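Local coordinates for Alr4995 protein (Nostoc sp., PDB 6LRF) that acts as a bifunctional arginine dihydrolase and ornithine cyclodeaminase, combining a guanidine-modifying enzyme module with a C-terminal Rossmann-fold region, at residues 63-68 with 90-96; 81-86 with 113-119; 564-570 with 604-608. The contacts are given in a common frame with arbitrary orientation. Residues are numbered along the deposited sequence.

How the contacts relate
Contacts 1 and 2 are neighbours in the guanidine-modifying module, their centres about 12 Å apart, and both are largely buried. Their segments alternate along the chain: strand 79-82 of contact 2 leads on to helix 88-91 of contact 1, and Glu94 OE1 is salt-bridged to Arg84 NH2 (2.8 Å). Contact 1 works mainly through side chains, an ion pair and a CH-pi contact of Gly92 on Trp63; contact 2 combines one backbone bridge with two side-chain-to-backbone hydrogen bonds. Contact 3 lies across the chain's centre in the Rossmann-fold region, its centre about 57 Å from that of contact 1. Only partly buried, it relies on proline and leucine packing and two side-chain-to-backbone hydrogen bonds.

Contact 1: residues 63-68 with 90-96; sequences WPDLVF and RQGEEPY
Start with the irregular segment 63-68, curled into two turns by Leu66 N to Trp63 O (3.1 Å) and Phe68 N to Asp65 O (2.8 Å). It lies between strands 53-56 and 73-76 of the guanidine-modifying module and faces helix 88-91, weakly bonded here, and helix 93-103; the nearest CA atoms are those of Leu66 and Glu93, 6.1 Å apart. Trp63, rotamer m with chi2 at 108°, lays its six-membered ring under Gly92: the CA sits 3.5 Å from the ring centroid, 15° off the normal, a CH-pi contact. A CB on Gly92 would collide with Trp63 CH2. Tyr96, also m, meets the indole obliquely, planes at 46°, with its CE2 4.1 Å from Trp63 CD1. Leu66 (t, p) brings CD1 to 3.5 Å from Glu93 CB.

Arg90 starts away from 63-68 and turns back through m, t, p. Its NE and NH2 grip Glu93 OE2 and OE1 at 2.8 and 2.9 Å, a two-pronged salt bridge, while NH2 donates to Phe68 O at 3.2 Å. Asp65 CB and Phe68 CD2 lie over a guanidinium face. Glu93 (m, t) reaches Asp65 N through a water, 2.7 Å from OE2 and 3.0 Å from the nitrogen. Asp65 OD2 is hydrogen-bonded to Tyr19 OH, and Arg90 NH1 to Asn71.

Arg90 and Glu93 largely neutralise each other, and this buried pair, with the CH-pi contact, fastens loop to helices.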
loop_
_atom_site.group_PDB
_atom_site.type_symbol
_atom_site.label_atom_id
_atom_site.label_comp_id
_atom_site.label_asym_id
_atom_site.label_seq_id
_atom_site.Cartn_x
_atom_site.Cartn_y
_atom_site.Cartn_z
ATOM N N TRP B 63 -41.854 10.199 -35.317
ATOM C CA TRP B 63 -40.858 9.148 -35.506
ATOM C C TRP B 63 -39.626 9.754 -36.152
ATOM O O TRP B 63 -39.350 9.520 -37.328
ATOM C CB TRP B 63 -41.428 8.004 -36.348
ATOM C CG TRP B 63 -42.739 7.512 -35.796
ATOM C CD1 TRP B 63 -43.983 7.702 -36.331
ATOM C CD2 TRP B 63 -42.937 6.784 -34.575
ATOM N NE1 TRP B 63 -44.939 7.118 -35.529
ATOM C CE2 TRP B 63 -44.322 6.555 -34.442
ATOM C CE3 TRP B 63 -42.074 6.298 -33.584
ATOM C CZ2 TRP B 63 -44.864 5.863 -33.361
ATOM C CZ3 TRP B 63 -42.614 5.610 -32.510
ATOM C CH2 TRP B 63 -43.999 5.401 -32.406
ATOM N N PRO B 64 -38.879 10.546 -35.370
ATOM C CA PRO B 64 -37.757 11.332 -35.883
ATOM C C PRO B 64 -36.632 10.467 -36.443
ATOM O O PRO B 64 -35.898 10.904 -37.332
ATOM C CB PRO B 64 -37.281 12.104 -34.648
ATOM C CG PRO B 64 -37.692 11.251 -33.497
ATOM C CD PRO B 64 -38.996 10.646 -33.902
ATOM N N ASP B 65 -36.493 9.247 -35.931
ATOM C CA ASP B 65 -35.361 8.420 -36.321
ATOM C C ASP B 65 -35.690 7.609 -37.570
ATOM O O ASP B 65 -34.880 6.803 -38.032
ATOM C CB ASP B 65 -34.937 7.513 -35.165
ATOM C CG ASP B 65 -34.274 8.291 -34.031
ATOM O OD1 ASP B 65 -33.352 9.096 -34.313
ATOM O OD2 ASP B 65 -34.687 8.111 -32.864
ATOM N N LEU B 66 -36.863 7.865 -38.141
ATOM C CA LEU B 66 -37.222 7.278 -39.426
ATOM C C LEU B 66 -36.196 7.655 -40.508
ATOM O O LEU B 66 -36.076 6.975 -41.524
ATOM C CB LEU B 66 -38.630 7.714 -39.833
ATOM C CG LEU B 66 -39.328 6.820 -40.855
ATOM C CD1 LEU B 66 -39.887 5.592 -40.167
ATOM C CD2 LEU B 66 -40.425 7.572 -41.606
ATOM N N VAL B 67 -35.432 8.720 -40.275
ATOM C CA VAL B 67 -34.372 9.112 -41.198
ATOM C C VAL B 67 -33.254 8.065 -41.258
ATOM O O VAL B 67 -32.456 8.043 -42.195
ATOM C CB VAL B 67 -33.753 10.469 -40.803
ATOM C CG1 VAL B 67 -34.764 11.588 -40.979
ATOM C CG2 VAL B 67 -33.244 10.424 -39.360
ATOM N N PHE B 68 -33.194 7.203 -40.251
ATOM C CA PHE B 68 -32.138 6.198 -40.178
ATOM C C PHE B 68 -32.605 4.901 -40.836
ATOM O O PHE B 68 -32.846 3.880 -40.175
ATOM C CB PHE B 68 -31.714 5.987 -38.727
ATOM C CG PHE B 68 -30.976 7.176 -38.144
ATOM C CD1 PHE B 68 -29.995 7.830 -38.893
ATOM C CD2 PHE B 68 -31.281 7.655 -36.872
ATOM C CE1 PHE B 68 -29.315 8.928 -38.374
ATOM C CE2 PHE B 68 -30.605 8.751 -36.337
ATOM C CZ PHE B 68 -29.624 9.391 -37.084
ATOM N N ARG B 90 -38.679 3.595 -31.304
ATOM C CA ARG B 90 -38.434 3.402 -32.729
ATOM C C ARG B 90 -39.357 2.338 -33.311
ATOM O O ARG B 90 -39.432 2.193 -34.530
ATOM C CB ARG B 90 -36.963 3.028 -32.996
ATOM C CG ARG B 90 -35.978 4.182 -32.818
ATOM C CD ARG B 90 -34.672 3.952 -33.572
ATOM N NE ARG B 90 -34.876 4.027 -35.019
ATOM C CZ ARG B 90 -33.908 3.894 -35.923
ATOM N NH1 ARG B 90 -32.658 3.678 -35.527
ATOM N NH2 ARG B 90 -34.187 3.975 -37.224
ATOM N N GLN B 91 -40.074 1.619 -32.451
ATOM C CA GLN B 91 -40.938 0.532 -32.916
ATOM C C GLN B 91 -42.079 0.996 -33.829
ATOM O O GLN B 91 -42.568 0.231 -34.656
ATOM C CB GLN B 91 -41.511 -0.235 -31.732
ATOM C CG GLN B 91 -40.544 -1.271 -31.168
ATOM C CD GLN B 91 -40.956 -1.790 -29.793
ATOM O OE1 GLN B 91 -42.079 -1.561 -29.343
ATOM N NE2 GLN B 91 -40.040 -2.493 -29.122
ATOM N N GLY B 92 -42.490 2.251 -33.699
ATOM C CA GLY B 92 -43.569 2.763 -34.524
ATOM C C GLY B 92 -43.114 3.034 -35.948
ATOM O O GLY B 92 -43.933 3.259 -36.845
ATOM N N GLU B 93 -41.803 3.032 -36.161
ATOM C CA GLU B 93 -41.260 3.160 -37.504
ATOM C C GLU B 93 -41.584 1.917 -38.328
ATOM O O GLU B 93 -41.653 1.983 -39.560
ATOM C CB GLU B 93 -39.747 3.372 -37.473
ATOM C CG GLU B 93 -39.272 4.549 -36.637
ATOM C CD GLU B 93 -37.742 4.701 -36.619
ATOM O OE1 GLU B 93 -37.042 4.115 -37.485
ATOM O OE2 GLU B 93 -37.234 5.402 -35.717
ATOM N N GLU B 94 -41.796 0.792 -37.644
ATOM C CA GLU B 94 -41.896 -0.512 -38.299
ATOM C C GLU B 94 -43.007 -0.642 -39.346
ATOM O O GLU B 94 -42.747 -1.158 -40.447
ATOM C CB GLU B 94 -42.038 -1.607 -37.242
ATOM C CG GLU B 94 -40.765 -1.768 -36.438
ATOM C CD GLU B 94 -40.914 -2.689 -35.233
ATOM O OE1 GLU B 94 -41.888 -3.473 -35.168
ATOM O OE2 GLU B 94 -40.043 -2.629 -34.345
ATOM N N PRO B 95 -44.242 -0.191 -39.030
ATOM C CA PRO B 95 -45.257 -0.215 -40.089
ATOM C C PRO B 95 -44.857 0.551 -41.355
ATOM O O PRO B 95 -45.099 0.053 -42.456
ATOM C CB PRO B 95 -46.461 0.448 -39.416
ATOM C CG PRO B 95 -46.303 0.089 -37.992
ATOM C CD PRO B 95 -44.832 0.201 -37.735
ATOM N N TYR B 96 -44.233 1.717 -41.205
ATOM C CA TYR B 96 -43.897 2.548 -42.357
ATOM C C TYR B 96 -42.799 1.927 -43.192
ATOM O O TYR B 96 -42.851 1.983 -44.429
ATOM C CB TYR B 96 -43.504 3.951 -41.900
ATOM C CG TYR B 96 -44.642 4.602 -41.180
ATOM C CD1 TYR B 96 -45.737 5.081 -41.889
ATOM C CD2 TYR B 96 -44.663 4.691 -39.789
ATOM C CE1 TYR B 96 -46.811 5.660 -41.244
ATOM C CE2 TYR B 96 -45.737 5.282 -39.129
ATOM C CZ TYR B 96 -46.810 5.762 -39.870
ATOM O OH TYR B 96 -47.897 6.346 -39.255
HETATM O O HOH W 1 -38.237 7.445 -34.325
#

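Contact 2: residues 81-86 with 113-119; sequences VLSRFL and KDLPFEG
Segment 113-119 runs antiparallel to the end of strand 79-82 and the loop 83-86 that follows: it turns at Lys113 and Asp114, is extended at Leu115 to Phe117, and bends again at Glu118. Lys113 O accepts Arg84 NE at 3.0 Å, and its CE lies over the guanidinium. Lys113 NZ is 4.5 Å from Arg84 NH2, a like-charge approach probably eased by the salt bridge of Arg84 (t, p, t) to Glu94. Asp114 turns away, its O bonded to Gln326 of the second subunit. Pro116 brings CA to 3.2 Å from Arg84 O and CB to 4.2 Å from Leu86 CB. Phe117 pairs with Arg84 in a lone hydrogen-bonded antiparallel bridge, CA to CA 5.1 Å: Phe117 N to Arg84 O is 2.8 Å, and the return bond, Arg84 N to Phe117 O, is 2.8 Å but weak. The Phe117 ring (chi1 t) puts CE2 4.0 Å from Val81 CG1. Glu118 (m, t) accepts Leu86 N on OE2 at 3.2 Å; its OE1 serves His168 and Arg139. Gly119, at phi 77°, ends the segment where a CB would clash with Ser83 OG, which bonds to Asn71 O.

The bridge joins the exit of strand 79-82, which stands between strands 73-76 and 107-109, to the loop before strand 123-125 in the guanidine-modifying module. Helix 145-152 covers Val81, Leu115 and Phe117, whereas Leu82 and Phe85 lean on helix 93-103.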
loop_
_atom_site.group_PDB
_atom_site.type_symbol
_atom_site.label_atom_id
_atom_site.label_comp_id
_atom_site.label_asym_id
_atom_site.label_seq_id
_atom_site.Cartn_x
_atom_site.Cartn_y
_atom_site.Cartn_z
ATOM N N VAL B 81 -35.431 -9.027 -44.242
ATOM C CA VAL B 81 -35.809 -9.289 -42.856
ATOM C C VAL B 81 -36.085 -7.917 -42.256
ATOM O O VAL B 81 -35.209 -7.057 -42.225
ATOM C CB VAL B 81 -34.728 -10.028 -42.039
ATOM C CG1 VAL B 81 -35.248 -10.322 -40.610
ATOM C CG2 VAL B 81 -34.324 -11.330 -42.735
ATOM N N LEU B 82 -37.331 -7.708 -41.842
ATOM C CA LEU B 82 -37.761 -6.467 -41.223
ATOM C C LEU B 82 -37.096 -6.277 -39.862
ATOM O O LEU B 82 -37.006 -7.214 -39.085
ATOM C CB LEU B 82 -39.283 -6.480 -41.062
ATOM C CG LEU B 82 -39.993 -5.188 -40.679
ATOM C CD1 LEU B 82 -39.934 -4.188 -41.821
ATOM C CD2 LEU B 82 -41.449 -5.499 -40.308
ATOM N N SER B 83 -36.647 -5.069 -39.563
ATOM C CA SER B 83 -36.179 -4.796 -38.213
ATOM C C SER B 83 -37.289 -4.926 -37.184
ATOM O O SER B 83 -38.440 -4.532 -37.425
ATOM C CB SER B 83 -35.563 -3.406 -38.122
ATOM O OG SER B 83 -34.303 -3.389 -38.777
ATOM N N ARG B 84 -36.932 -5.511 -36.044
ATOM C CA ARG B 84 -37.731 -5.412 -34.838
ATOM C C ARG B 84 -36.911 -4.610 -33.809
ATOM O O ARG B 84 -35.895 -5.099 -33.300
ATOM C CB ARG B 84 -38.103 -6.799 -34.309
ATOM C CG ARG B 84 -38.915 -6.795 -32.999
ATOM C CD ARG B 84 -40.110 -5.847 -33.055
ATOM N NE ARG B 84 -40.916 -5.882 -31.830
ATOM C CZ ARG B 84 -41.983 -5.115 -31.604
ATOM N NH1 ARG B 84 -42.652 -5.220 -30.461
ATOM N NH2 ARG B 84 -42.383 -4.237 -32.521
ATOM N N PHE B 85 -37.318 -3.372 -33.533
ATOM C CA PHE B 85 -36.491 -2.493 -32.695
ATOM C C PHE B 85 -36.605 -2.884 -31.222
ATOM O O PHE B 85 -37.655 -3.329 -30.768
ATOM C CB PHE B 85 -36.869 -1.009 -32.878
ATOM C CG PHE B 85 -36.500 -0.448 -34.230
ATOM C CD1 PHE B 85 -35.228 0.057 -34.466
ATOM C CD2 PHE B 85 -37.425 -0.435 -35.271
ATOM C CE1 PHE B 85 -34.878 0.585 -35.711
ATOM C CE2 PHE B 85 -37.089 0.083 -36.527
ATOM C CZ PHE B 85 -35.812 0.595 -36.750
ATOM N N LEU B 86 -35.500 -2.732 -30.496
ATOM C CA LEU B 86 -35.464 -2.975 -29.059
ATOM C C LEU B 86 -36.310 -1.945 -28.314
ATOM O O LEU B 86 -37.173 -2.297 -27.526
ATOM C CB LEU B 86 -34.018 -2.936 -28.554
ATOM C CG LEU B 86 -33.788 -2.973 -27.040
ATOM C CD1 LEU B 86 -34.236 -4.302 -26.477
ATOM C CD2 LEU B 86 -32.317 -2.730 -26.746
ATOM N N LYS B 113 -41.775 -11.113 -31.906
ATOM C CA LYS B 113 -41.825 -9.717 -31.473
ATOM C C LYS B 113 -40.885 -9.427 -30.293
ATOM O O LYS B 113 -40.527 -8.270 -30.051
ATOM C CB LYS B 113 -43.265 -9.297 -31.138
ATOM C CG LYS B 113 -44.120 -9.076 -32.399
ATOM C CD LYS B 113 -45.268 -8.084 -32.210
ATOM C CE LYS B 113 -45.045 -6.817 -33.054
ATOM N NZ LYS B 113 -45.416 -6.945 -34.493
ATOM N N ASP B 114 -40.454 -10.466 -29.586
ATOM C CA ASP B 114 -39.521 -10.287 -28.473
ATOM C C ASP B 114 -38.087 -10.636 -28.879
ATOM O O ASP B 114 -37.248 -10.957 -28.037
ATOM C CB ASP B 114 -39.943 -11.148 -27.284
ATOM C CG ASP B 114 -39.751 -12.624 -27.552
ATOM O OD1 ASP B 114 -39.963 -13.040 -28.716
ATOM O OD2 ASP B 114 -39.390 -13.364 -26.611
ATOM N N LEU B 115 -37.806 -10.580 -30.177
ATOM C CA LEU B 115 -36.485 -10.924 -30.680
ATOM C C LEU B 115 -35.941 -9.781 -31.524
ATOM O O LEU B 115 -36.077 -9.786 -32.746
ATOM C CB LEU B 115 -36.549 -12.211 -31.489
ATOM C CG LEU B 115 -35.232 -12.907 -31.794
ATOM C CD1 LEU B 115 -34.492 -13.113 -30.492
ATOM C CD2 LEU B 115 -35.525 -14.252 -32.460
ATOM N N PRO B 116 -35.339 -8.787 -30.870
ATOM C CA PRO B 116 -34.903 -7.583 -31.584
ATOM C C PRO B 116 -33.795 -7.817 -32.614
ATOM O O PRO B 116 -32.917 -8.670 -32.453
ATOM C CB PRO B 116 -34.416 -6.651 -30.455
ATOM C CG PRO B 116 -34.329 -7.494 -29.233
ATOM C CD PRO B 116 -35.290 -8.619 -29.406
ATOM N N PHE B 117 -33.873 -7.043 -33.689
ATOM C CA PHE B 117 -32.902 -7.080 -34.779
ATOM C C PHE B 117 -33.017 -5.776 -35.526
ATOM O O PHE B 117 -34.121 -5.395 -35.909
ATOM C CB PHE B 117 -33.164 -8.243 -35.718
ATOM C CG PHE B 117 -32.433 -8.139 -37.021
ATOM C CD1 PHE B 117 -31.075 -8.395 -37.085
ATOM C CD2 PHE B 117 -33.106 -7.782 -38.184
ATOM C CE1 PHE B 117 -30.394 -8.304 -38.285
ATOM C CE2 PHE B 117 -32.434 -7.683 -39.392
ATOM C CZ PHE B 117 -31.072 -7.949 -39.444
ATOM N N GLU B 118 -31.913 -5.071 -35.744
ATOM C CA GLU B 118 -32.062 -3.711 -36.255
ATOM C C GLU B 118 -31.467 -3.481 -37.642
ATOM O O GLU B 118 -30.906 -2.421 -37.935
ATOM C CB GLU B 118 -31.503 -2.726 -35.227
ATOM C CG GLU B 118 -32.353 -2.807 -33.943
ATOM C CD GLU B 118 -32.205 -1.615 -33.007
ATOM O OE1 GLU B 118 -31.282 -0.795 -33.205
ATOM O OE2 GLU B 118 -33.022 -1.511 -32.065
ATOM N N GLY B 119 -31.639 -4.475 -38.510
ATOM C CA GLY B 119 -31.472 -4.272 -39.942
ATOM C C GLY B 119 -30.045 -4.207 -40.432
ATOM O O GLY B 119 -29.139 -4.801 -39.836
#

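Contact 3: residues 564-570 with 604-608; sequences IRRHGSI and GPLPD
Helix 554-567 ends here: Gly568 N bonds Ile564 O at 2.8 Å, then Gly568 flips to phi 103° and Ser569 becomes the N-cap of helix 570-575, its OG on Lys572 N. Against this break between helices, in the Rossmann-fold region, packs the loop 604-608, which follows strand 594-597 and has a cis peptide before Pro605. The main bump is Pro607, nearest Ser569 at 5.7 Å between CA atoms. Its ring fills the hollow between Ile564, Arg565 and the Gly568 turn: CG is 3.2 Å from Gly568 O, and CD 4.0 Å from Ile564 CG2 and from Arg565 CG. Leu606 (m, t) extends CD2 to 3.8 Å from Ile564 CB and CD1 to 4.3 Å from Ile570 CD1. Arg565 (m, t, p) closes one side, its NH1 donating to Pro605 O at 2.8 Å; Asp608 (m) closes the other, its OD1 accepting Ile570 N at 2.8 Å. Helix 524-536 packs against Pro605, Leu606 and Ile570, with strand 594-597 touching Ile570 and Asp608.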
loop_
_atom_site.group_PDB
_atom_site.type_symbol
_atom_site.label_atom_id
_atom_site.label_comp_id
_atom_site.label_asym_id
_atom_site.label_seq_id
_atom_site.Cartn_x
_atom_site.Cartn_y
_atom_site.Cartn_z
ATOM N N ILE B 564 2.227 -25.075 -27.712
ATOM C CA ILE B 564 3.677 -24.902 -27.809
ATOM C C ILE B 564 4.391 -26.234 -27.531
ATOM O O ILE B 564 5.340 -26.581 -28.224
ATOM C CB ILE B 564 4.202 -23.799 -26.847
ATOM C CG1 ILE B 564 3.458 -22.474 -27.082
ATOM C CG2 ILE B 564 5.700 -23.568 -27.057
ATOM C CD1 ILE B 564 3.496 -21.988 -28.537
ATOM N N ARG B 565 3.920 -26.993 -26.537
ATOM C CA ARG B 565 4.501 -28.303 -26.266
ATOM C C ARG B 565 4.351 -29.198 -27.511
ATOM O O ARG B 565 5.271 -29.945 -27.853
ATOM C CB ARG B 565 3.872 -28.949 -25.023
ATOM C CG ARG B 565 4.213 -28.225 -23.695
ATOM C CD ARG B 565 3.612 -28.946 -22.484
ATOM N NE ARG B 565 4.146 -30.304 -22.361
ATOM C CZ ARG B 565 5.266 -30.611 -21.709
ATOM N NH1 ARG B 565 5.959 -29.659 -21.087
ATOM N NH2 ARG B 565 5.691 -31.868 -21.676
ATOM N N ARG B 566 3.231 -29.083 -28.224
ATOM C CA ARG B 566 3.047 -29.893 -29.424
ATOM C C ARG B 566 4.062 -29.553 -30.506
ATOM O O ARG B 566 4.650 -30.445 -31.105
ATOM C CB ARG B 566 1.642 -29.745 -29.996
ATOM C CG ARG B 566 1.431 -30.674 -31.198
ATOM C CD ARG B 566 -0.015 -30.753 -31.615
ATOM N NE ARG B 566 -0.490 -29.461 -32.102
ATOM C CZ ARG B 566 -1.426 -28.736 -31.493
ATOM N NH1 ARG B 566 -1.993 -29.186 -30.374
ATOM N NH2 ARG B 566 -1.800 -27.561 -32.002
ATOM N N HIS B 567 4.273 -28.266 -30.752
ATOM C CA HIS B 567 5.249 -27.825 -31.754
ATOM C C HIS B 567 6.687 -28.053 -31.289
ATOM O O HIS B 567 7.588 -28.204 -32.115
ATOM C CB HIS B 567 5.035 -26.350 -32.088
ATOM C CG HIS B 567 3.855 -26.111 -32.970
ATOM N ND1 HIS B 567 3.976 -25.834 -34.316
ATOM C CD2 HIS B 567 2.527 -26.136 -32.708
ATOM C CE1 HIS B 567 2.773 -25.680 -34.840
ATOM N NE2 HIS B 567 1.876 -25.861 -33.886
ATOM N N GLY B 568 6.894 -28.051 -29.970
ATOM C CA GLY B 568 8.158 -28.481 -29.383
ATOM C C GLY B 568 9.063 -27.350 -28.927
ATOM O O GLY B 568 10.013 -27.580 -28.197
ATOM N N SER B 569 8.779 -26.132 -29.377
ATOM C CA SER B 569 9.488 -24.947 -28.919
ATOM C C SER B 569 8.740 -23.712 -29.373
ATOM O O SER B 569 7.948 -23.768 -30.316
ATOM C CB SER B 569 10.928 -24.899 -29.447
ATOM O OG SER B 569 10.950 -24.530 -30.821
ATOM N N ILE B 570 9.002 -22.600 -28.697
ATOM C CA ILE B 570 8.502 -21.311 -29.134
ATOM C C ILE B 570 8.957 -21.001 -30.569
ATOM O O ILE B 570 8.177 -20.489 -31.367
ATOM C CB ILE B 570 8.965 -20.188 -28.185
ATOM C CG1 ILE B 570 8.304 -20.357 -26.813
ATOM C CG2 ILE B 570 8.628 -18.816 -28.757
ATOM C CD1 ILE B 570 8.883 -19.427 -25.743
ATOM N N GLY B 604 2.824 -26.412 -17.086
ATOM C CA GLY B 604 3.438 -27.034 -18.249
ATOM C C GLY B 604 4.659 -27.848 -17.858
ATOM O O GLY B 604 4.535 -29.006 -17.427
ATOM N N PRO B 605 5.851 -27.249 -17.988
ATOM C CA PRO B 605 6.091 -25.900 -18.527
ATOM C C PRO B 605 6.186 -25.865 -20.048
ATOM O O PRO B 605 5.928 -26.876 -20.713
ATOM C CB PRO B 605 7.438 -25.521 -17.911
ATOM C CG PRO B 605 8.176 -26.840 -17.851
ATOM C CD PRO B 605 7.104 -27.897 -17.550
ATOM N N LEU B 606 6.546 -24.709 -20.594
ATOM C CA LEU B 606 6.944 -24.652 -21.989
ATOM C C LEU B 606 8.197 -25.501 -22.137
ATOM O O LEU B 606 8.940 -25.703 -21.168
ATOM C CB LEU B 606 7.193 -23.210 -22.442
ATOM C CG LEU B 606 5.952 -22.327 -22.282
ATOM C CD1 LEU B 606 6.296 -20.880 -22.563
ATOM C CD2 LEU B 606 4.795 -22.803 -23.191
ATOM N N PRO B 607 8.423 -26.041 -23.341
ATOM C CA PRO B 607 9.640 -26.834 -23.542
ATOM C C PRO B 607 10.887 -25.967 -23.471
ATOM O O PRO B 607 11.971 -26.475 -23.207
ATOM C CB PRO B 607 9.454 -27.433 -24.944
ATOM C CG PRO B 607 8.387 -26.635 -25.582
ATOM C CD PRO B 607 7.516 -26.085 -24.497
ATOM N N ASP B 608 10.743 -24.667 -23.693
ATOM C CA ASP B 608 11.898 -23.770 -23.622
ATOM C C ASP B 608 12.355 -23.502 -22.181
ATOM O O ASP B 608 13.492 -23.101 -21.952
ATOM C CB ASP B 608 11.578 -22.432 -24.293
ATOM C CG ASP B 608 11.313 -22.575 -25.801
ATOM O OD1 ASP B 608 10.236 -23.088 -26.188
ATOM O OD2 ASP B 608 12.189 -22.172 -26.592
#